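Local atomic coordinates of tRNA (cytidine-2'-O-)-methyltransferase TrmJ (Sulfolobus acidocaldarius, PDB entry 4CNG), a protein that catalyses 2'-O-methylation of the cytidine at position 32 of tRNA, using S-adenosyl-L-methionine as methyl donor and working as a homodimer. Residues F51-P56 / K76-T81; L25-P30 / F128-E133; R89-K94 / D123-F128. The protein carries 1 engineered substitution. All coordinates share one frame; numbering follows the deposited sequence.

Contact 1 (F51-P56 / K76-T81); sequences FYVVNP and KMMKIT
Tyr-52 and Lys-79 both carry CG anti to their own carbonyl carbon (chi1 -80° and -68°), and this sets the phenol against the lysine's aliphatic chain. Lys-79 CB stands over the centre of the ring, 3.9 Å from its centroid, in a CH-pi contact; further along the chain Lys-79 CD comes to 3.3 Å from Tyr-52 CE1. In one conformer of Thr-81, CG2 meets the same ring at its edge, and Arg-24 of strand 22-28 makes a cation-pi contact with it. With an alanine in place of the tyrosine, the aliphatic part of Lys-79 would probably lose the surface it lies on and be freer to swing, and Arg-24 its cation-pi partner. Strands 51-54 and 79-81 are parallel neighbours at one margin of the SPOUT-type sheet, 79-81 being an outermost strand within the chain. Four backbone bonds join the segments, from Lys-79 N to Phe-51 O (2.9 Å) through to Asn-55 N on Thr-81 O (2.8 Å). On the face opposite Tyr-52, Met-78 CG lies over the Phe-51 ring; with Met-78 extended through chi2 (180°), its SD takes an oblique Met-aromatic position 4.5 Å from the ring centroid. Beyond them Pro-56 CD rests on Ile-80 CG2, and helix 33-45 covers Phe-51.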
loop_
_atom_site.group_PDB
_atom_site.type_symbol
_atom_site.label_atom_id
_atom_site.label_comp_id
_atom_site.label_asym_id
_atom_site.label_seq_id
_atom_site.Cartn_x
_atom_site.Cartn_y
_atom_site.Cartn_z
ATOM N N PHE A 51 -10.139 14.027 5.373
ATOM C CA PHE A 51 -9.537 12.931 6.101
ATOM C C PHE A 51 -10.151 12.916 7.497
ATOM O O PHE A 51 -9.873 13.799 8.300
ATOM C CB PHE A 51 -8.001 13.139 6.140
ATOM C CG PHE A 51 -7.230 12.142 6.959
ATOM C CD1 PHE A 51 -7.584 10.824 7.059
ATOM C CD2 PHE A 51 -6.065 12.552 7.557
ATOM C CE1 PHE A 51 -6.804 9.935 7.761
ATOM C CE2 PHE A 51 -5.266 11.672 8.273
ATOM C CZ PHE A 51 -5.662 10.359 8.402
ATOM N N TYR A 52 -10.945 11.874 7.747
ATOM C CA TYR A 52 -11.638 11.675 9.020
ATOM C C TYR A 52 -11.163 10.404 9.679
ATOM O O TYR A 52 -11.016 9.371 9.027
ATOM C CB TYR A 52 -13.174 11.568 8.796
ATOM C CG TYR A 52 -13.886 12.854 8.625
ATOM C CD1 TYR A 52 -13.685 13.661 7.541
ATOM C CD2 TYR A 52 -14.862 13.224 9.521
ATOM C CE1 TYR A 52 -14.365 14.839 7.366
ATOM C CE2 TYR A 52 -15.572 14.403 9.370
ATOM C CZ TYR A 52 -15.355 15.186 8.250
ATOM O OH TYR A 52 -16.045 16.365 8.079
ATOM N N VAL A 53 -11.019 10.460 10.995
ATOM C CA VAL A 53 -10.656 9.318 11.779
ATOM C C VAL A 53 -11.668 9.213 12.921
ATOM O O VAL A 53 -11.894 10.176 13.643
ATOM C CB VAL A 53 -9.215 9.449 12.282
ATOM C CG1 VAL A 53 -8.852 8.272 13.142
ATOM C CG2 VAL A 53 -8.257 9.464 11.102
ATOM N N VAL A 54 -12.302 8.058 13.024
ATOM C CA VAL A 54 -13.325 7.802 14.019
ATOM C C VAL A 54 -12.658 7.186 15.251
ATOM O O VAL A 54 -12.047 6.125 15.179
ATOM C CB VAL A 54 -14.367 6.849 13.457
ATOM C CG1 VAL A 54 -15.430 6.592 14.508
ATOM C CG2 VAL A 54 -15.012 7.370 12.188
ATOM N N ASN A 55 -12.799 7.847 16.407
ATOM C CA ASN A 55 -12.387 7.311 17.704
ATOM C C ASN A 55 -11.011 6.599 17.627
ATOM O O ASN A 55 -10.898 5.419 17.898
ATOM C CB ASN A 55 -13.454 6.352 18.240
ATOM C CG ASN A 55 -13.169 5.889 19.641
ATOM O OD1 ASN A 55 -12.535 6.617 20.418
ATOM N ND2 ASN A 55 -13.571 4.665 19.964
ATOM N N PRO A 56 -9.949 7.323 17.258
ATOM C CA PRO A 56 -8.642 6.695 17.108
ATOM C C PRO A 56 -8.156 6.116 18.434
ATOM O O PRO A 56 -8.263 6.755 19.470
ATOM C CB PRO A 56 -7.763 7.838 16.625
ATOM C CG PRO A 56 -8.421 9.081 17.113
ATOM C CD PRO A 56 -9.887 8.768 16.998
ATOM N N LYS A 76 -3.465 19.488 11.528
ATOM C CA LYS A 76 -4.466 20.457 11.103
ATOM C C LYS A 76 -5.599 19.884 10.255
ATOM O O LYS A 76 -6.765 20.203 10.485
ATOM C CB LYS A 76 -3.797 21.614 10.356
ATOM C CG LYS A 76 -2.654 22.266 11.117
ATOM C CD LYS A 76 -3.168 23.094 12.284
ATOM C CE LYS A 76 -2.102 23.262 13.354
ATOM N NZ LYS A 76 -2.552 24.165 14.449
ATOM N N MET A 77 -5.268 19.059 9.266
ATOM C CA MET A 77 -6.286 18.640 8.304
ATOM C C MET A 77 -7.232 17.552 8.841
ATOM O O MET A 77 -8.442 17.598 8.605
ATOM C CB MET A 77 -5.610 18.153 7.039
ATOM C CG MET A 77 -6.572 17.659 5.989
ATOM S SD MET A 77 -5.780 16.784 4.656
ATOM C CE MET A 77 -7.198 16.316 3.708
ATOM N N MET A 78 -6.663 16.577 9.525
ATOM C CA MET A 78 -7.393 15.428 10.015
ATOM C C MET A 78 -8.504 15.849 10.942
ATOM O O MET A 78 -8.287 16.651 11.839
ATOM C CB MET A 78 -6.419 14.510 10.756
ATOM C CG MET A 78 -7.014 13.189 11.184
ATOM S SD MET A 78 -5.810 12.180 12.039
ATOM C CE MET A 78 -5.737 13.054 13.603
ATOM N N LYS A 79 -9.689 15.318 10.705
ATOM C CA LYS A 79 -10.835 15.552 11.581
ATOM C C LYS A 79 -11.100 14.292 12.380
ATOM O O LYS A 79 -11.172 13.210 11.836
ATOM C CB LYS A 79 -12.062 15.911 10.739
ATOM C CG LYS A 79 -11.970 17.260 10.042
ATOM C CD LYS A 79 -12.986 17.415 8.921
ATOM C CE LYS A 79 -12.772 18.713 8.145
ATOM N NZ LYS A 79 -13.314 18.662 6.756
ATOM N N ILE A 80 -11.229 14.426 13.692
ATOM C CA ILE A 80 -11.590 13.342 14.563
ATOM C C ILE A 80 -13.088 13.429 14.861
ATOM O O ILE A 80 -13.611 14.511 15.121
ATOM C CB ILE A 80 -10.784 13.410 15.859
ATOM C CG1 ILE A 80 -9.310 13.215 15.509
ATOM C CG2 ILE A 80 -11.249 12.352 16.861
ATOM C CD1 ILE A 80 -8.379 13.403 16.694
ATOM N N THR A 81 -13.782 12.295 14.825
ATOM C CA THR A 81 -15.163 12.188 15.321
ATOM C C THR A 81 -15.253 11.035 16.270
ATOM O O THR A 81 -14.497 10.097 16.163
ATOM C CB THR A 81 -16.196 11.948 14.187
ATOM O OG1 THR A 81 -15.987 10.668 13.552
ATOM C CG2 THR A 81 -16.163 13.049 13.175
HETATM O O HOH W 1 -10.079 16.714 6.453
#

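Contact 2 (L25-P30 / F128-E133); sequences LVIVEP and FIFGRE. With SAH (S-adenosyl-L-homocysteine), chain C.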
loop_
_atom_site.group_PDB
_atom_site.type_symbol
_atom_site.label_atom_id
_atom_site.label_comp_id
_atom_site.label_asym_id
_atom_site.label_seq_id
_atom_site.Cartn_x
_atom_site.Cartn_y
_atom_site.Cartn_z
ATOM N N LEU A 25 -11.544 10.275 2.957
ATOM C CA LEU A 25 -11.011 9.073 3.521
ATOM C C LEU A 25 -11.470 8.976 4.975
ATOM O O LEU A 25 -11.267 9.923 5.720
ATOM C CB LEU A 25 -9.481 9.093 3.449
ATOM C CG LEU A 25 -8.764 7.891 3.981
ATOM C CD1 LEU A 25 -9.115 6.650 3.207
ATOM C CD2 LEU A 25 -7.277 8.154 3.962
ATOM N N VAL A 26 -12.077 7.856 5.328
ATOM C CA VAL A 26 -12.560 7.590 6.686
ATOM C C VAL A 26 -11.875 6.345 7.218
ATOM O O VAL A 26 -12.003 5.280 6.650
ATOM C CB VAL A 26 -14.113 7.401 6.716
ATOM C CG1 VAL A 26 -14.568 7.064 8.125
ATOM C CG2 VAL A 26 -14.821 8.602 6.142
ATOM N N ILE A 27 -11.163 6.511 8.334
ATOM C CA ILE A 27 -10.478 5.417 8.980
ATOM C C ILE A 27 -11.163 5.165 10.325
ATOM O O ILE A 27 -11.207 6.046 11.164
ATOM C CB ILE A 27 -8.977 5.705 9.179
ATOM C CG1 ILE A 27 -8.310 6.243 7.920
ATOM C CG2 ILE A 27 -8.256 4.493 9.699
ATOM C CD1 ILE A 27 -8.360 5.289 6.750
ATOM N N VAL A 28 -11.666 3.964 10.511
ATOM C CA VAL A 28 -12.476 3.636 11.693
ATOM C C VAL A 28 -11.615 2.994 12.778
ATOM O O VAL A 28 -11.081 1.900 12.623
ATOM C CB VAL A 28 -13.637 2.731 11.327
ATOM C CG1 VAL A 28 -14.506 2.406 12.553
ATOM C CG2 VAL A 28 -14.485 3.355 10.246
ATOM N N GLU A 29 -11.489 3.702 13.907
ATOM C CA GLU A 29 -10.813 3.217 15.106
ATOM C C GLU A 29 -9.435 2.615 14.853
ATOM O O GLU A 29 -9.141 1.510 15.306
ATOM C CB GLU A 29 -11.734 2.279 15.892
ATOM C CG GLU A 29 -12.969 3.010 16.421
ATOM C CD GLU A 29 -13.864 2.192 17.350
ATOM O OE1 GLU A 29 -13.819 0.954 17.304
ATOM O OE2 GLU A 29 -14.640 2.807 18.113
ATOM N N PRO A 30 -8.570 3.359 14.177
ATOM C CA PRO A 30 -7.222 2.791 13.950
ATOM C C PRO A 30 -6.513 2.562 15.246
ATOM O O PRO A 30 -6.530 3.397 16.160
ATOM C CB PRO A 30 -6.537 3.831 13.099
ATOM C CG PRO A 30 -7.256 5.102 13.474
ATOM C CD PRO A 30 -8.710 4.708 13.668
ATOM N N PHE A 128 -14.534 6.836 1.313
ATOM C CA PHE A 128 -13.894 5.519 1.291
ATOM C C PHE A 128 -13.570 5.154 2.722
ATOM O O PHE A 128 -12.808 5.868 3.369
ATOM C CB PHE A 128 -12.632 5.504 0.421
ATOM C CG PHE A 128 -12.901 5.449 -1.053
ATOM C CD1 PHE A 128 -13.261 6.576 -1.774
ATOM C CD2 PHE A 128 -12.975 4.234 -1.702
ATOM C CE1 PHE A 128 -13.557 6.488 -3.136
ATOM C CE2 PHE A 128 -13.214 4.144 -3.059
ATOM C CZ PHE A 128 -13.538 5.272 -3.747
ATOM N N ILE A 129 -14.119 4.034 3.188
ATOM C CA ILE A 129 -14.165 3.706 4.601
ATOM C C ILE A 129 -13.354 2.429 4.816
ATOM O O ILE A 129 -13.600 1.406 4.164
ATOM C CB ILE A 129 -15.621 3.486 5.095
ATOM C CG1 ILE A 129 -16.475 4.682 4.784
ATOM C CG2 ILE A 129 -15.657 3.085 6.530
ATOM C CD1 ILE A 129 -17.937 4.365 4.559
ATOM N N PHE A 130 -12.379 2.498 5.753
ATOM C CA PHE A 130 -11.492 1.397 6.094
ATOM C C PHE A 130 -11.644 1.082 7.559
ATOM O O PHE A 130 -11.858 1.970 8.387
ATOM C CB PHE A 130 -10.026 1.797 5.774
ATOM C CG PHE A 130 -9.755 2.027 4.311
ATOM C CD1 PHE A 130 -10.079 3.200 3.705
ATOM C CD2 PHE A 130 -9.170 1.035 3.554
ATOM C CE1 PHE A 130 -9.877 3.382 2.348
ATOM C CE2 PHE A 130 -8.915 1.231 2.201
ATOM C CZ PHE A 130 -9.275 2.399 1.599
ATOM N N GLY A 131 -11.531 -0.192 7.859
ATOM C CA GLY A 131 -11.738 -0.698 9.199
ATOM C C GLY A 131 -10.495 -0.954 10.018
ATOM O O GLY A 131 -9.375 -0.558 9.705
ATOM N N ARG A 132 -10.765 -1.557 11.173
ATOM C CA ARG A 132 -9.789 -1.770 12.238
ATOM C C ARG A 132 -8.818 -2.875 11.878
ATOM O O ARG A 132 -9.213 -3.878 11.294
ATOM C CB ARG A 132 -10.590 -2.171 13.492
ATOM C CG ARG A 132 -11.633 -1.152 13.941
ATOM C CD ARG A 132 -12.688 -1.798 14.818
ATOM N NE ARG A 132 -13.768 -0.877 15.163
ATOM C CZ ARG A 132 -14.854 -0.670 14.441
ATOM N NH1 ARG A 132 -15.025 -1.232 13.266
ATOM N NH2 ARG A 132 -15.779 0.155 14.879
ATOM N N GLU A 133 -7.564 -2.722 12.282
ATOM C CA GLU A 133 -6.603 -3.755 12.011
ATOM C C GLU A 133 -7.068 -5.078 12.612
ATOM O O GLU A 133 -6.928 -6.120 11.997
ATOM C CB GLU A 133 -5.225 -3.372 12.549
ATOM C CG GLU A 133 -4.628 -2.112 11.949
ATOM C CD GLU A 133 -4.796 -0.827 12.775
ATOM O OE1 GLU A 133 -5.969 -0.586 13.272
ATOM O OE2 GLU A 133 -3.778 -0.032 12.852
HETATM N N SAH C . -9.307 -9.599 10.614
HETATM C CA SAH C . -9.843 -8.327 10.063
HETATM C CB SAH C . -8.801 -7.762 9.113
HETATM C CG SAH C . -8.948 -6.249 8.872
HETATM S SD SAH C . -7.679 -5.628 7.776
HETATM C C SAH C . -11.157 -8.619 9.398
HETATM O O SAH C . -11.542 -9.780 9.245
HETATM O OXT SAH C . -11.944 -7.734 9.131
HETATM C "C5'" SAH C . -7.904 -3.879 8.102
HETATM C "C4'" SAH C . -8.642 -3.090 7.028
HETATM O "O4'" SAH C . -7.857 -3.089 5.825
HETATM C "C3'" SAH C . -9.958 -3.637 6.602
HETATM O "O3'" SAH C . -10.969 -3.272 7.555
HETATM C "C2'" SAH C . -10.156 -3.026 5.243
HETATM O "O2'" SAH C . -10.548 -1.665 5.371
HETATM C "C1'" SAH C . -8.728 -3.081 4.684
HETATM N N9 SAH C . -8.431 -4.310 3.888
HETATM C C8 SAH C . -7.431 -5.208 4.114
HETATM N N7 SAH C . -7.337 -6.062 3.058
HETATM C C5 SAH C . -8.266 -5.663 2.157
HETATM C C6 SAH C . -8.613 -6.063 0.852
HETATM N N6 SAH C . -8.017 -7.106 0.238
HETATM N N1 SAH C . -9.569 -5.415 0.230
HETATM C C2 SAH C . -10.156 -4.366 0.825
HETATM N N3 SAH C . -9.888 -3.880 2.028
HETATM C C4 SAH C . -8.929 -4.512 2.670
HETATM O O HOH W 2 -8.592 1.547 11.435
HETATM O O HOH W 3 -16.894 1.286 17.562
#
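The guanidinium of Arg-132 carries Val-28 CG1 on one face, set off toward the rim, and takes Glu-29 OE1 at its edge. NE is the main donor of this salt bridge, 2.8 Å from Glu-29 OE1 in a fairly straight bond (163°); NH2 reaches the same oxygen only weakly. The carboxylate stands almost perpendicular to the guanidinium, and OE1 is met on its anti side, well out of the carboxylate plane. A water held by Glu-29 OE2 and Arg-132 NH2 closes a second route between the charges, while NH1 turns to Glu-141 and the carbonyl of Gly-136, which together probably fix the rotation of the group. The Phe-130 ring has Val-26 O near its plane at the edge, whereas Leu-25 CD1, 3.5 Å from Phe-130 CE1, comes in obliquely, as does O2' of S-adenosyl-L-homocysteine. These side chains flank a parallel pairing in which Val-26 N, Phe-130 N and Val-28 N each donate a backbone bond across the strands. Where the pairing ends, a water bridges Val-28 O and Gly-131 O, and Gly-131, which has no side chain, lies against the ribose with its N 3.1 Å from the ligand's O2'. The end of strand 125-130 and the loop after it form part of the S-adenosyl-L-homocysteine pocket of this SPOUT methyltransferase. Strands 22-28 and 125-130 lie in the middle of the sheet, between strands 50-54 and 93-97, with helix 162-175 packed on Phe-128 and Phe-130.

Contact 3 (R89-K94 / D123-F128); sequences RDVDLK and DKKVAF
Lys-125 O accepts from Asp-92 N at 2.7 Å and, weakly, from Leu-93 N, so two successive amides converge on one carbonyl where segment 89-94 enters its strand. The regular parallel pairing of this SPOUT-type sheet follows: Leu-93 stands beside Val-126 and Lys-94 beside Ala-127, with Ala-127 N bonded to Leu-93 O at 2.9 Å. On one face, Leu-93 CB packs against Val-126 CG2 at 4.1 Å. Val-91, just ahead of the strand, crosses the Lys-125 chain at about a right angle, its CG1 touching Lys-125 CG while CG2 reaches the methyl of Ala-127. Lys-125 CD passes 3.4 Å from Asp-90 O, and bends at chi3 and chi4 then carry NZ to a salt bridge, so the aliphatic part packs here while the charge pairs with Glu-50 outside both segments. Lys-124 likewise lends only its near carbons to Asp-92, its NZ bonding to the carbonyls of Leu-120 and Lys-122. The Asp-92 carboxylate is used on the backbone: with CG beside its own N (chi1 -64°), OD2 turns back to the facing segment and accepts from Lys-125 N at 2.8 Å, an almost straight bond (170°) that meets the oxygen on its anti side, somewhat out of the carboxylate plane.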
loop_
_atom_site.group_PDB
_atom_site.type_symbol
_atom_site.label_atom_id
_atom_site.label_comp_id
_atom_site.label_asym_id
_atom_site.label_seq_id
_atom_site.Cartn_x
_atom_site.Cartn_y
_atom_site.Cartn_z
ATOM N N ARG A 89 -21.445 11.659 6.998
ATOM C CA ARG A 89 -22.436 12.678 6.651
ATOM C C ARG A 89 -22.084 13.490 5.420
ATOM O O ARG A 89 -20.912 13.789 5.182
ATOM C CB ARG A 89 -22.578 13.643 7.812
ATOM C CG ARG A 89 -23.308 13.064 9.005
ATOM C CD ARG A 89 -23.404 14.095 10.116
ATOM N NE ARG A 89 -23.941 15.354 9.609
ATOM C CZ ARG A 89 -23.511 16.559 9.969
ATOM N NH1 ARG A 89 -22.522 16.690 10.849
ATOM N NH2 ARG A 89 -24.073 17.641 9.443
ATOM N N ASP A 90 -23.106 13.936 4.704
ATOM C CA ASP A 90 -22.947 14.945 3.665
ATOM C C ASP A 90 -22.036 14.471 2.529
ATOM O O ASP A 90 -21.265 15.262 1.998
ATOM C CB ASP A 90 -22.419 16.252 4.279
ATOM C CG ASP A 90 -23.266 16.735 5.455
ATOM O OD1 ASP A 90 -24.511 16.683 5.351
ATOM O OD2 ASP A 90 -22.691 17.177 6.476
ATOM N N VAL A 91 -22.083 13.172 2.210
ATOM C CA VAL A 91 -21.447 12.625 1.010
ATOM C C VAL A 91 -22.498 11.968 0.106
ATOM O O VAL A 91 -23.628 11.697 0.535
ATOM C CB VAL A 91 -20.301 11.599 1.322
ATOM C CG1 VAL A 91 -19.242 12.214 2.217
ATOM C CG2 VAL A 91 -20.822 10.307 1.944
ATOM N N ASP A 92 -22.160 11.813 -1.167
ATOM C CA ASP A 92 -23.073 11.219 -2.129
ATOM C C ASP A 92 -23.071 9.683 -2.041
ATOM O O ASP A 92 -24.079 9.043 -2.321
ATOM C CB ASP A 92 -22.681 11.656 -3.546
ATOM C CG ASP A 92 -22.822 13.163 -3.755
ATOM O OD1 ASP A 92 -23.864 13.725 -3.350
ATOM O OD2 ASP A 92 -21.893 13.781 -4.320
ATOM N N LEU A 93 -21.933 9.094 -1.673
ATOM C CA LEU A 93 -21.752 7.655 -1.753
ATOM C C LEU A 93 -20.772 7.235 -0.678
ATOM O O LEU A 93 -19.793 7.944 -0.434
ATOM C CB LEU A 93 -21.184 7.301 -3.119
ATOM C CG LEU A 93 -21.346 5.883 -3.643
ATOM C CD1 LEU A 93 -22.810 5.528 -3.901
ATOM C CD2 LEU A 93 -20.511 5.753 -4.906
ATOM N N LYS A 94 -21.050 6.088 -0.070
ATOM C CA LYS A 94 -20.211 5.489 0.962
ATOM C C LYS A 94 -19.684 4.140 0.481
ATOM O O LYS A 94 -20.477 3.243 0.243
ATOM C CB LYS A 94 -21.019 5.325 2.253
ATOM C CG LYS A 94 -21.504 6.636 2.866
ATOM C CD LYS A 94 -22.848 6.496 3.592
ATOM C CE LYS A 94 -23.430 7.842 3.967
ATOM N NZ LYS A 94 -24.905 7.776 3.942
ATOM N N ASP A 123 -18.299 12.598 -10.691
ATOM C CA ASP A 123 -19.097 13.759 -10.295
ATOM C C ASP A 123 -19.739 13.621 -8.927
ATOM O O ASP A 123 -20.796 14.205 -8.674
ATOM C CB ASP A 123 -20.184 14.042 -11.340
ATOM C CG ASP A 123 -20.675 15.485 -11.302
ATOM O OD1 ASP A 123 -20.046 16.316 -10.607
ATOM O OD2 ASP A 123 -21.682 15.793 -11.984
ATOM N N LYS A 124 -19.055 12.944 -7.999
ATOM C CA LYS A 124 -19.621 12.756 -6.672
ATOM C C LYS A 124 -18.618 13.018 -5.576
ATOM O O LYS A 124 -17.412 12.910 -5.779
ATOM C CB LYS A 124 -20.143 11.332 -6.503
ATOM C CG LYS A 124 -21.349 11.012 -7.359
ATOM C CD LYS A 124 -21.795 9.576 -7.124
ATOM C CE LYS A 124 -22.592 9.042 -8.304
ATOM N NZ LYS A 124 -21.753 8.753 -9.503
ATOM N N LYS A 125 -19.152 13.330 -4.406
ATOM C CA LYS A 125 -18.408 13.292 -3.157
ATOM C C LYS A 125 -18.546 11.905 -2.525
ATOM O O LYS A 125 -19.657 11.460 -2.215
ATOM C CB LYS A 125 -18.932 14.354 -2.199
ATOM C CG LYS A 125 -18.115 14.449 -0.928
ATOM C CD LYS A 125 -18.530 15.618 -0.051
ATOM C CE LYS A 125 -17.393 16.613 0.068
ATOM N NZ LYS A 125 -17.340 17.225 1.416
ATOM N N VAL A 126 -17.423 11.223 -2.354
ATOM C CA VAL A 126 -17.439 9.844 -1.945
ATOM C C VAL A 126 -16.568 9.634 -0.718
ATOM O O VAL A 126 -15.405 10.080 -0.692
ATOM C CB VAL A 126 -16.941 8.946 -3.087
ATOM C CG1 VAL A 126 -17.045 7.495 -2.693
ATOM C CG2 VAL A 126 -17.742 9.217 -4.348
ATOM N N ALA A 127 -17.104 8.902 0.261
ATOM C CA ALA A 127 -16.324 8.442 1.403
ATOM C C ALA A 127 -15.841 7.031 1.145
ATOM O O ALA A 127 -16.627 6.149 0.830
ATOM C CB ALA A 127 -17.171 8.482 2.663
ATOM N N PHE A 128 -14.534 6.836 1.313
ATOM C CA PHE A 128 -13.894 5.519 1.291
ATOM C C PHE A 128 -13.570 5.154 2.722
ATOM O O PHE A 128 -12.808 5.868 3.369
ATOM C CB PHE A 128 -12.632 5.504 0.421
ATOM C CG PHE A 128 -12.901 5.449 -1.053
ATOM C CD1 PHE A 128 -13.261 6.576 -1.774
ATOM C CD2 PHE A 128 -12.975 4.234 -1.702
ATOM C CE1 PHE A 128 -13.557 6.488 -3.136
ATOM C CE2 PHE A 128 -13.214 4.144 -3.059
ATOM C CZ PHE A 128 -13.538 5.272 -3.747
#

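Overall arrangement
The three contacts belong to one parallel sheet, in which strands 79-81, 50-54, 22-28, 125-130 and 93-97 follow in that order. Contacts 1 and 2, with centres 10 Å apart, meet where strands 50-54 and 22-28 pair: Val-54 O lies 2.8 Å from Glu-29 N, probably hydrogen-bonded to it. Contacts 2 and 3 share Phe-128 and strand 125-130, with Ile-129 CD1 4.0 Å from Lys-94 CB. Contacts 1 and 3 do not touch, their nearest atoms being about 6 Å apart. Contact 2 alone reaches S-adenosyl-L-homocysteine; the side chains of Val-54 in contact 1 and Ala-127 in contact 3 each lie about 12 Å from a bound ligand.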